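Peptide/nickel transport system substrate-binding protein (Listeria monocytogenes serotype 1/2a, PDB 5KZT) probably captures peptides outside the cell for an ABC-type import system, as an OppA-like binding protein, and holds a bound peptide in this crystal. Local coordinates at residues A[15-20]-A[220-225]; A[78-83]-A[144-149]; A[301-306]-A[492-497]. One frame throughout, in Å; residues are numbered along the deposited sequence.

The three contacts are separate pieces of one large peptide-binding chain. Contact 3 (301-306 with 492-497) is the one that reaches the ligand: Tyr-495 hydrogen-bonds a basic side chain of the bound peptide, and Arg-497 hydrogen-bonds the peptide backbone. Contact 1 (15-20 with 220-225) joins the start of the chain to a strand some 200 residues later, and contact 2 (78-83 with 144-149) forms within the residues between. Contact 1 lies about 12 Å from each of the others at the nearest atoms. Contacts 2 and 3 sit on opposite sides of the chain's centre, with their own centres about 46 Å apart.

Contact 1. Residues A[15-20]-A[220-225]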
loop_
_atom_site.group_PDB
_atom_site.type_symbol
_atom_site.label_atom_id
_atom_site.label_comp_id
_atom_site.label_asym_id
_atom_site.label_seq_id
_atom_site.Cartn_x
_atom_site.Cartn_y
_atom_site.Cartn_z
ATOM N N GLN A 15 11.630 -18.699 -20.736
ATOM C CA GLN A 15 10.782 -17.677 -20.169
ATOM C C GLN A 15 10.569 -17.934 -18.686
ATOM O O GLN A 15 9.451 -18.190 -18.241
ATOM C CB GLN A 15 9.456 -17.621 -20.929
ATOM C CG GLN A 15 9.611 -17.309 -22.412
ATOM C CD GLN A 15 10.256 -15.946 -22.636
ATOM O OE1 GLN A 15 9.764 -14.935 -22.144
ATOM N NE2 GLN A 15 11.372 -15.914 -23.348
ATOM N N VAL A 16 11.662 -17.841 -17.931
ATOM C CA VAL A 16 11.655 -17.982 -16.482
ATOM C C VAL A 16 12.325 -16.741 -15.922
ATOM O O VAL A 16 13.440 -16.416 -16.318
ATOM C CB VAL A 16 12.391 -19.240 -16.013
ATOM C CG1 VAL A 16 12.542 -19.268 -14.490
ATOM C CG2 VAL A 16 11.651 -20.474 -16.492
ATOM N N LEU A 17 11.626 -16.057 -15.014
ATOM C CA LEU A 17 12.063 -14.783 -14.464
ATOM C C LEU A 17 12.380 -14.981 -12.979
ATOM O O LEU A 17 11.634 -15.660 -12.272
ATOM C CB LEU A 17 10.972 -13.746 -14.674
ATOM C CG LEU A 17 11.145 -12.323 -14.141
ATOM C CD1 LEU A 17 12.350 -11.615 -14.745
ATOM C CD2 LEU A 17 9.871 -11.528 -14.365
ATOM N N ASN A 18 13.503 -14.425 -12.529
ATOM C CA ASN A 18 13.979 -14.569 -11.138
ATOM C C ASN A 18 14.044 -13.206 -10.443
ATOM O O ASN A 18 14.832 -12.335 -10.824
ATOM C CB ASN A 18 15.358 -15.234 -11.108
ATOM C CG ASN A 18 15.329 -16.665 -11.584
ATOM O OD1 ASN A 18 14.516 -17.456 -11.135
ATOM N ND2 ASN A 18 16.225 -17.007 -12.484
ATOM N N LEU A 19 13.203 -13.030 -9.431
ATOM C CA LEU A 19 13.026 -11.743 -8.768
ATOM C C LEU A 19 13.357 -11.885 -7.300
ATOM O O LEU A 19 13.495 -13.009 -6.784
ATOM C CB LEU A 19 11.589 -11.252 -8.933
ATOM C CG LEU A 19 11.075 -10.976 -10.352
ATOM C CD1 LEU A 19 9.628 -10.509 -10.286
ATOM C CD2 LEU A 19 11.946 -9.975 -11.098
ATOM N N THR A 20 13.506 -10.739 -6.640
ATOM C CA THR A 20 13.668 -10.676 -5.195
ATOM C C THR A 20 12.543 -9.859 -4.572
ATOM O O THR A 20 11.885 -9.054 -5.242
ATOM C CB THR A 20 15.003 -10.028 -4.772
ATOM O OG1 THR A 20 14.954 -8.625 -5.046
ATOM C CG2 THR A 20 16.169 -10.650 -5.483
ATOM N N VAL A 220 -0.037 -14.711 -21.807
ATOM C CA VAL A 220 0.958 -14.898 -20.748
ATOM C C VAL A 220 2.126 -15.644 -21.368
ATOM O O VAL A 220 1.935 -16.709 -21.956
ATOM C CB VAL A 220 0.380 -15.672 -19.539
ATOM C CG1 VAL A 220 1.399 -15.750 -18.412
ATOM C CG2 VAL A 220 -0.897 -14.998 -19.041
ATOM N N LYS A 221 3.319 -15.067 -21.271
ATOM C CA LYS A 221 4.531 -15.612 -21.918
ATOM C C LYS A 221 5.503 -16.270 -20.963
ATOM O O LYS A 221 6.222 -17.175 -21.357
ATOM C CB LYS A 221 5.265 -14.508 -22.707
ATOM C CG LYS A 221 4.436 -13.820 -23.794
ATOM C CD LYS A 221 3.657 -14.816 -24.660
ATOM C CE LYS A 221 2.591 -14.174 -25.548
ATOM N NZ LYS A 221 3.149 -13.674 -26.838
ATOM N N LEU A 222 5.561 -15.791 -19.732
ATOM C CA LEU A 222 6.412 -16.389 -18.707
ATOM C C LEU A 222 5.798 -17.699 -18.224
ATOM O O LEU A 222 4.641 -17.723 -17.819
ATOM C CB LEU A 222 6.587 -15.438 -17.539
ATOM C CG LEU A 222 7.463 -14.223 -17.841
ATOM C CD1 LEU A 222 7.364 -13.198 -16.718
ATOM C CD2 LEU A 222 8.893 -14.645 -18.106
ATOM N N LYS A 223 6.560 -18.782 -18.269
ATOM C CA LYS A 223 6.069 -20.027 -17.695
ATOM C C LYS A 223 6.216 -20.047 -16.154
ATOM O O LYS A 223 5.437 -20.689 -15.479
ATOM C CB LYS A 223 6.707 -21.249 -18.382
ATOM C CG LYS A 223 8.144 -21.514 -18.047
ATOM C CD LYS A 223 8.731 -22.552 -19.005
ATOM C CE LYS A 223 10.174 -22.812 -18.648
ATOM N NZ LYS A 223 10.794 -23.836 -19.491
ATOM N N GLN A 224 7.205 -19.322 -15.613
ATOM C CA GLN A 224 7.527 -19.383 -14.187
ATOM C C GLN A 224 8.261 -18.123 -13.718
ATOM O O GLN A 224 9.132 -17.604 -14.423
ATOM C CB GLN A 224 8.371 -20.630 -13.880
ATOM C CG GLN A 224 8.620 -20.842 -12.392
ATOM C CD GLN A 224 8.848 -22.289 -12.027
ATOM O OE1 GLN A 224 8.204 -23.189 -12.573
ATOM N NE2 GLN A 224 9.752 -22.531 -11.085
ATOM N N ILE A 225 7.878 -17.626 -12.551
ATOM C CA ILE A 225 8.544 -16.477 -11.925
ATOM C C ILE A 225 8.938 -16.932 -10.521
ATOM O O ILE A 225 8.081 -17.300 -9.739
ATOM C CB ILE A 225 7.645 -15.222 -11.886
ATOM C CG1 ILE A 225 7.127 -14.862 -13.288
ATOM C CG2 ILE A 225 8.385 -14.048 -11.271
ATOM C CD1 ILE A 225 5.940 -13.910 -13.277
#
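Val-16 and Leu-17 pair in parallel with Gln-224 and Ile-225 where strand 16-21 meets the start of strand 224-229. Leu-17 N donates to Gln-224 O at 3.0 Å in a nearly straight bond, 164° at the hydrogen. One step earlier Gln-15 O accepts from Lys-223 N, also at 3.0 Å, but this bond is bent to 140°; residues 221-223 have not yet settled into the strand. Further along, Ile-225 CA brings its hydrogen to Leu-17 O, with 3.2 Å between carbon and oxygen.

The side chain of Gln-15 borders the entry to this ladder. Its CB rests 3.3 Å from Lys-221 O, and CG, placed anti to the carbonyl carbon (chi1 -60°), keeps close to that same oxygen at 3.6 Å. The chain then bends at chi2. At the tip, OE1 passes 4.1 Å from Leu-222 CD2 and accepts a hydrogen bond from Leu-526 N, while NE2 donates to Gly-13 O, so each end of the amide has its own partner and the flip is defined.

On the face that carries Val-16 and Gln-224, Val-16 CG2 meets Lys-223 CE at 3.5 Å, the extended lysine chain crossing the valine. On the face of Leu-17, Leu-19 and Ile-225 the side-chain contacts between the segments are apolar: Leu-17 CD2 packs on Leu-222 CD1 at 3.8 Å, and a methyl of Leu-19 leans on CG2 of Ile-225.

Strand 16-21 is an outermost strand of a mixed four-stranded sheet, in which strands 205-210 and 194-197 follow beyond 224-229. The C-terminal strand 525-526 touches Gln-15, Leu-17 and Leu-222, Tyr-521 packs against Leu-19 and Ile-225, and Phe-194 reaches Ile-225 from strand 194-197.

Contact 2. Residues A[78-83]-A[144-149]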
loop_
_atom_site.group_PDB
_atom_site.type_symbol
_atom_site.label_atom_id
_atom_site.label_comp_id
_atom_site.label_asym_id
_atom_site.label_seq_id
_atom_site.Cartn_x
_atom_site.Cartn_y
_atom_site.Cartn_z
ATOM N N ILE A 78 -23.233 -5.043 -15.131
ATOM C CA ILE A 78 -21.945 -5.568 -15.600
ATOM C C ILE A 78 -22.080 -7.021 -16.011
ATOM O O ILE A 78 -22.486 -7.841 -15.204
ATOM C CB ILE A 78 -20.878 -5.475 -14.501
ATOM C CG1 ILE A 78 -20.696 -4.010 -14.056
ATOM C CG2 ILE A 78 -19.543 -6.027 -14.989
ATOM C CD1 ILE A 78 -19.890 -3.822 -12.791
ATOM N N LYS A 79 -21.750 -7.327 -17.259
ATOM C CA LYS A 79 -21.757 -8.688 -17.763
ATOM C C LYS A 79 -20.381 -9.270 -17.497
ATOM O O LYS A 79 -19.382 -8.598 -17.697
ATOM C CB LYS A 79 -22.092 -8.725 -19.257
ATOM C CG LYS A 79 -23.498 -8.225 -19.531
ATOM C CD LYS A 79 -23.822 -8.185 -21.004
ATOM C CE LYS A 79 -23.941 -9.574 -21.596
ATOM N NZ LYS A 79 -25.114 -9.608 -22.504
ATOM N N LEU A 80 -20.352 -10.515 -17.039
ATOM C CA LEU A 80 -19.110 -11.192 -16.676
ATOM C C LEU A 80 -18.660 -12.149 -17.770
ATOM O O LEU A 80 -19.477 -12.666 -18.516
ATOM C CB LEU A 80 -19.305 -11.968 -15.383
ATOM C CG LEU A 80 -19.751 -11.151 -14.179
ATOM C CD1 LEU A 80 -19.957 -12.067 -12.984
ATOM C CD2 LEU A 80 -18.719 -10.071 -13.881
ATOM N N ARG A 81 -17.350 -12.398 -17.838
ATOM C CA ARG A 81 -16.812 -13.380 -18.778
ATOM C C ARG A 81 -17.408 -14.762 -18.500
ATOM O O ARG A 81 -17.396 -15.232 -17.372
ATOM C CB ARG A 81 -15.283 -13.452 -18.676
ATOM C CG ARG A 81 -14.562 -12.219 -19.193
ATOM C CD ARG A 81 -13.138 -12.560 -19.582
ATOM N NE ARG A 81 -13.128 -13.315 -20.827
ATOM C CZ ARG A 81 -13.021 -12.786 -22.049
ATOM N NH1 ARG A 81 -12.889 -11.466 -22.232
ATOM N NH2 ARG A 81 -13.009 -13.599 -23.109
ATOM N N GLU A 82 -17.913 -15.417 -19.524
ATOM C CA GLU A 82 -18.447 -16.766 -19.371
ATOM C C GLU A 82 -17.402 -17.853 -19.548
ATOM O O GLU A 82 -17.717 -19.034 -19.378
ATOM C CB GLU A 82 -19.629 -16.956 -20.311
ATOM C CG GLU A 82 -20.680 -15.898 -19.983
ATOM C CD GLU A 82 -21.988 -16.033 -20.702
ATOM O OE1 GLU A 82 -22.773 -15.066 -20.576
ATOM O OE2 GLU A 82 -22.244 -17.079 -21.344
ATOM N N ASP A 83 -16.168 -17.459 -19.875
ATOM C CA ASP A 83 -15.043 -18.400 -20.005
ATOM C C ASP A 83 -14.025 -18.319 -18.851
ATOM O O ASP A 83 -13.002 -18.988 -18.893
ATOM C CB ASP A 83 -14.354 -18.205 -21.363
ATOM C CG ASP A 83 -13.652 -16.861 -21.492
ATOM O OD1 ASP A 83 -13.712 -16.028 -20.565
ATOM O OD2 ASP A 83 -13.028 -16.625 -22.545
ATOM N N TYR A 144 -23.956 -14.711 -14.553
ATOM C CA TYR A 144 -22.937 -13.924 -15.263
ATOM C C TYR A 144 -23.270 -12.431 -15.417
ATOM O O TYR A 144 -22.744 -11.773 -16.306
ATOM C CB TYR A 144 -22.640 -14.598 -16.613
ATOM C CG TYR A 144 -22.083 -15.984 -16.379
ATOM C CD1 TYR A 144 -20.718 -16.171 -16.113
ATOM C CD2 TYR A 144 -22.928 -17.106 -16.339
ATOM C CE1 TYR A 144 -20.207 -17.435 -15.845
ATOM C CE2 TYR A 144 -22.425 -18.377 -16.069
ATOM C CZ TYR A 144 -21.071 -18.535 -15.822
ATOM O OH TYR A 144 -20.578 -19.794 -15.559
ATOM N N THR A 145 -24.124 -11.896 -14.541
ATOM C CA THR A 145 -24.484 -10.473 -14.557
ATOM C C THR A 145 -24.563 -9.911 -13.137
ATOM O O THR A 145 -25.249 -10.485 -12.277
ATOM C CB THR A 145 -25.842 -10.245 -15.254
ATOM O OG1 THR A 145 -25.792 -10.823 -16.559
ATOM C CG2 THR A 145 -26.194 -8.725 -15.364
ATOM N N LEU A 146 -23.854 -8.800 -12.911
ATOM C CA LEU A 146 -23.935 -8.040 -11.659
ATOM C C LEU A 146 -24.657 -6.724 -11.868
ATOM O O LEU A 146 -24.545 -6.085 -12.936
ATOM C CB LEU A 146 -22.546 -7.710 -11.118
ATOM C CG LEU A 146 -21.687 -8.851 -10.609
ATOM C CD1 LEU A 146 -20.265 -8.366 -10.438
ATOM C CD2 LEU A 146 -22.240 -9.429 -9.312
ATOM N N GLU A 147 -25.400 -6.317 -10.836
ATOM C CA GLU A 147 -25.833 -4.954 -10.705
ATOM C C GLU A 147 -25.173 -4.388 -9.451
ATOM O O GLU A 147 -25.445 -4.867 -8.347
ATOM C CB GLU A 147 -27.340 -4.838 -10.590
ATOM C CG GLU A 147 -27.811 -3.395 -10.718
ATOM C CD GLU A 147 -29.251 -3.199 -10.304
ATOM O OE1 GLU A 147 -29.549 -3.227 -9.069
ATOM O OE2 GLU A 147 -30.091 -2.996 -11.207
ATOM N N VAL A 148 -24.317 -3.381 -9.645
ATOM C CA VAL A 148 -23.631 -2.678 -8.540
ATOM C C VAL A 148 -24.248 -1.298 -8.398
ATOM O O VAL A 148 -24.340 -0.545 -9.374
ATOM C CB VAL A 148 -22.116 -2.555 -8.819
ATOM C CG1 VAL A 148 -21.417 -1.688 -7.766
ATOM C CG2 VAL A 148 -21.475 -3.942 -8.903
ATOM N N THR A 149 -24.669 -0.967 -7.184
ATOM C CA THR A 149 -25.252 0.334 -6.897
ATOM C C THR A 149 -24.277 1.072 -5.982
ATOM O O THR A 149 -23.884 0.560 -4.918
ATOM C CB THR A 149 -26.658 0.202 -6.249
ATOM O OG1 THR A 149 -27.529 -0.527 -7.117
ATOM C CG2 THR A 149 -27.288 1.572 -6.025
#
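Ile-78 and Leu-146 face each other as a hydrogen-bonded pair of an antiparallel beta ladder, the join between the two inner strands of a four-stranded antiparallel sheet. Both bonds of the pair are short and nearly straight: Ile-78 N reaches Leu-146 O at 2.8 Å, and Leu-146 N reaches Ile-78 O at 2.8 Å. Lys-79 and Thr-145 follow as a non-hydrogen-bonded pair. Beyond them Leu-80 N donates to Tyr-144 O, again at 2.8 Å; here, where strand 75-79 has ended and strand 145-149 has not begun, the donor stands 36° above the carbonyl plane.

Past this last rung the tyrosine ring provides the contact. Its CG lies anti to the carbonyl carbon (chi1 -62°), and the ring takes Glu-82 CG over one face in a CH-pi contact, 4.2 Å from the carbon to the ring centroid. The carboxylate of Glu-82 is not laid flat on the ring, the two planes being 37° apart. Arg-81 O approaches the same ring obliquely, 3.7 Å from Tyr-144 CD1.

On the face bearing Ile-78 and Leu-146, the side chains of Leu-80 and Leu-146 cross, CD2 of Leu-80 lying 4.1 Å from CD1 of Leu-146, and the end of Ile-78 meets a methyl of Val-148. Helix 94-105 packs on this face, with Ala-94 on Leu-80 and Leu-146, Tyr-97 on Leu-146 and Trp-101 on Val-148.

A second shell surrounds the turning ends. Asp-142 OD1 is hydrogen-bonded to both Tyr-144 N and Thr-145 OG1 at the start of strand 145-149. Arg-81, whose guanidinium also makes a cation-pi contact with Trp-215, grips Asp-83 side-on in a salt bridge: Arg-81 NE meets the syn lone pair of Asp-83 OD1 at 2.8 Å, and Arg-81 NH2 meets Asp-83 OD2 at 3.1 Å.

Contact 3. Residues A[301-306]-A[492-497]; sequences IDKQSY and QPLYQR
Ile-301 sets CG2 3.9 Å from Leu-494 CD2 in the conformer described here; Leu-494 is modelled in two, so this contact is less certain. Asp-302, next in line, is the N-cap of helix 303-311; its OD1 accepts from Ser-305 N at 3.2 Å, met from above the carboxylate plane. Lys-303 then extends its chain past Leu-494 O, CD lying 3.7 Å from that oxygen. Its NZ donates to Pro-493 O at 2.8 Å and also hydrogen-bonds Ala-318 O and Leu-344 O, so three backbone carbonyls hold this buried ammonium. Gln-492 NE2 shares Leu-344 O.

Tyr-306 has CG anti to the backbone N (chi1 -178°); its ring lies with CE2 3.5 Å from Tyr-495 CD1. The two rings are near parallel, 25° between planes, yet slid so far apart that they barely overlap. The hydroxyl of Tyr-306 bonds Ser-382 OG, whereas that of Tyr-495 bonds a basic side chain of the bound peptide, which places this contact beside the peptide site.

Leu-494 and Tyr-495 form a classic beta bulge opposite Phe-273 of strand 264-277. Strand 316-317 flanks Lys-303, and helix 377-393 packs on Ile-301 and Tyr-306 through Ile-386.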
loop_
_atom_site.group_PDB
_atom_site.type_symbol
_atom_site.label_atom_id
_atom_site.label_comp_id
_atom_site.label_asym_id
_atom_site.label_seq_id
_atom_site.Cartn_x
_atom_site.Cartn_y
_atom_site.Cartn_z
ATOM N N ILE A 301 14.387 16.386 12.221
ATOM C CA ILE A 301 14.986 15.426 11.287
ATOM C C ILE A 301 15.360 16.121 9.975
ATOM O O ILE A 301 14.502 16.596 9.228
ATOM C CB ILE A 301 14.077 14.211 11.040
ATOM C CG1 ILE A 301 13.819 13.480 12.367
ATOM C CG2 ILE A 301 14.711 13.238 10.044
ATOM C CD1 ILE A 301 12.690 12.460 12.342
ATOM N N ASP A 302 16.660 16.172 9.701
ATOM C CA ASP A 302 17.165 16.728 8.453
ATOM C C ASP A 302 16.755 15.815 7.301
ATOM O O ASP A 302 17.465 14.855 6.967
ATOM C CB ASP A 302 18.692 16.895 8.510
ATOM C CG ASP A 302 19.242 17.687 7.331
ATOM O OD1 ASP A 302 18.532 17.858 6.315
ATOM O OD2 ASP A 302 20.386 18.156 7.421
ATOM N N LYS A 303 15.621 16.129 6.682
ATOM C CA LYS A 303 15.038 15.255 5.636
ATOM C C LYS A 303 15.947 15.183 4.403
ATOM O O LYS A 303 16.070 14.127 3.776
ATOM C CB LYS A 303 13.657 15.727 5.187
ATOM C CG LYS A 303 12.679 16.043 6.305
ATOM C CD LYS A 303 11.288 16.293 5.773
ATOM C CE LYS A 303 10.403 16.882 6.858
ATOM N NZ LYS A 303 8.988 16.997 6.427
ATOM N N GLN A 304 16.572 16.304 4.056
ATOM C CA GLN A 304 17.445 16.349 2.884
ATOM C C GLN A 304 18.626 15.417 3.077
ATOM O O GLN A 304 18.933 14.604 2.198
ATOM C CB GLN A 304 17.918 17.780 2.596
ATOM C CG GLN A 304 18.671 17.952 1.276
ATOM C CD GLN A 304 17.766 17.674 0.100
ATOM O OE1 GLN A 304 16.752 18.355 -0.068
ATOM N NE2 GLN A 304 18.101 16.655 -0.708
ATOM N N SER A 305 19.267 15.517 4.241
ATOM C CA SER A 305 20.421 14.690 4.562
ATOM C C SER A 305 20.031 13.219 4.599
ATOM O O SER A 305 20.759 12.379 4.072
ATOM C CB SER A 305 21.029 15.103 5.902
ATOM O OG SER A 305 22.146 14.306 6.193
ATOM N N TYR A 306 18.875 12.934 5.206
ATOM C CA TYR A 306 18.300 11.593 5.216
ATOM C C TYR A 306 18.295 10.982 3.813
ATOM O O TYR A 306 18.879 9.920 3.597
ATOM C CB TYR A 306 16.872 11.604 5.793
ATOM C CG TYR A 306 16.276 10.230 5.866
ATOM C CD1 TYR A 306 16.475 9.432 6.988
ATOM C CD2 TYR A 306 15.536 9.707 4.810
ATOM C CE1 TYR A 306 15.947 8.159 7.066
ATOM C CE2 TYR A 306 15.010 8.428 4.878
ATOM C CZ TYR A 306 15.214 7.661 6.017
ATOM O OH TYR A 306 14.697 6.393 6.105
ATOM N N GLN A 492 4.508 12.932 10.411
ATOM C CA GLN A 492 5.543 13.753 9.770
ATOM C C GLN A 492 6.034 13.084 8.493
ATOM O O GLN A 492 6.832 12.154 8.549
ATOM C CB GLN A 492 6.725 14.027 10.721
ATOM C CG GLN A 492 7.930 14.776 10.112
ATOM C CD GLN A 492 7.594 16.129 9.476
ATOM O OE1 GLN A 492 6.600 16.262 8.770
ATOM N NE2 GLN A 492 8.439 17.144 9.722
ATOM N N PRO A 493 5.567 13.565 7.329
ATOM C CA PRO A 493 6.180 13.132 6.071
ATOM C C PRO A 493 7.707 13.305 6.077
ATOM O O PRO A 493 8.209 14.335 6.523
ATOM C CB PRO A 493 5.514 14.023 5.041
ATOM C CG PRO A 493 4.148 14.248 5.623
ATOM C CD PRO A 493 4.400 14.430 7.090
ATOM N N LEU A 494 8.414 12.287 5.593
ATOM C CA LEU A 494 9.870 12.291 5.583
ATOM C C LEU A 494 10.380 12.316 4.155
ATOM O O LEU A 494 11.172 13.186 3.819
ATOM C CB LEU A 494 10.419 11.073 6.332
ATOM C CG LEU A 494 11.318 11.420 7.519
ATOM C CD1 LEU A 494 11.570 10.215 8.402
ATOM C CD2 LEU A 494 12.631 12.031 7.030
ATOM N N TYR A 495 9.931 11.366 3.332
ATOM C CA TYR A 495 10.333 11.307 1.918
ATOM C C TYR A 495 9.291 10.751 0.970
ATOM O O TYR A 495 8.392 10.004 1.365
ATOM C CB TYR A 495 11.646 10.532 1.770
ATOM C CG TYR A 495 11.619 9.032 2.080
ATOM C CD1 TYR A 495 11.884 8.551 3.362
ATOM C CD2 TYR A 495 11.395 8.098 1.078
ATOM C CE1 TYR A 495 11.905 7.195 3.635
ATOM C CE2 TYR A 495 11.418 6.739 1.342
ATOM C CZ TYR A 495 11.669 6.287 2.616
ATOM O OH TYR A 495 11.680 4.922 2.880
ATOM N N GLN A 496 9.443 11.140 -0.293
ATOM C CA GLN A 496 8.650 10.626 -1.393
ATOM C C GLN A 496 9.512 9.549 -2.022
ATOM O O GLN A 496 10.648 9.827 -2.443
ATOM C CB GLN A 496 8.375 11.717 -2.419
ATOM C CG GLN A 496 7.756 12.974 -1.843
ATOM C CD GLN A 496 7.585 14.048 -2.893
ATOM O OE1 GLN A 496 6.837 13.846 -3.860
ATOM N NE2 GLN A 496 8.302 15.179 -2.744
ATOM N N ARG A 497 8.998 8.333 -2.095
ATOM C CA ARG A 497 9.852 7.184 -2.383
ATOM C C ARG A 497 10.090 6.952 -3.869
ATOM O O ARG A 497 9.154 6.944 -4.666
ATOM C CB ARG A 497 9.254 5.929 -1.763
ATOM C CG ARG A 497 10.239 4.794 -1.546
ATOM C CD ARG A 497 9.978 3.608 -2.424
ATOM N NE ARG A 497 8.879 2.745 -2.007
ATOM C CZ ARG A 497 8.958 1.689 -1.172
ATOM N NH1 ARG A 497 7.863 0.994 -0.907
ATOM N NH2 ARG A 497 10.089 1.325 -0.572
#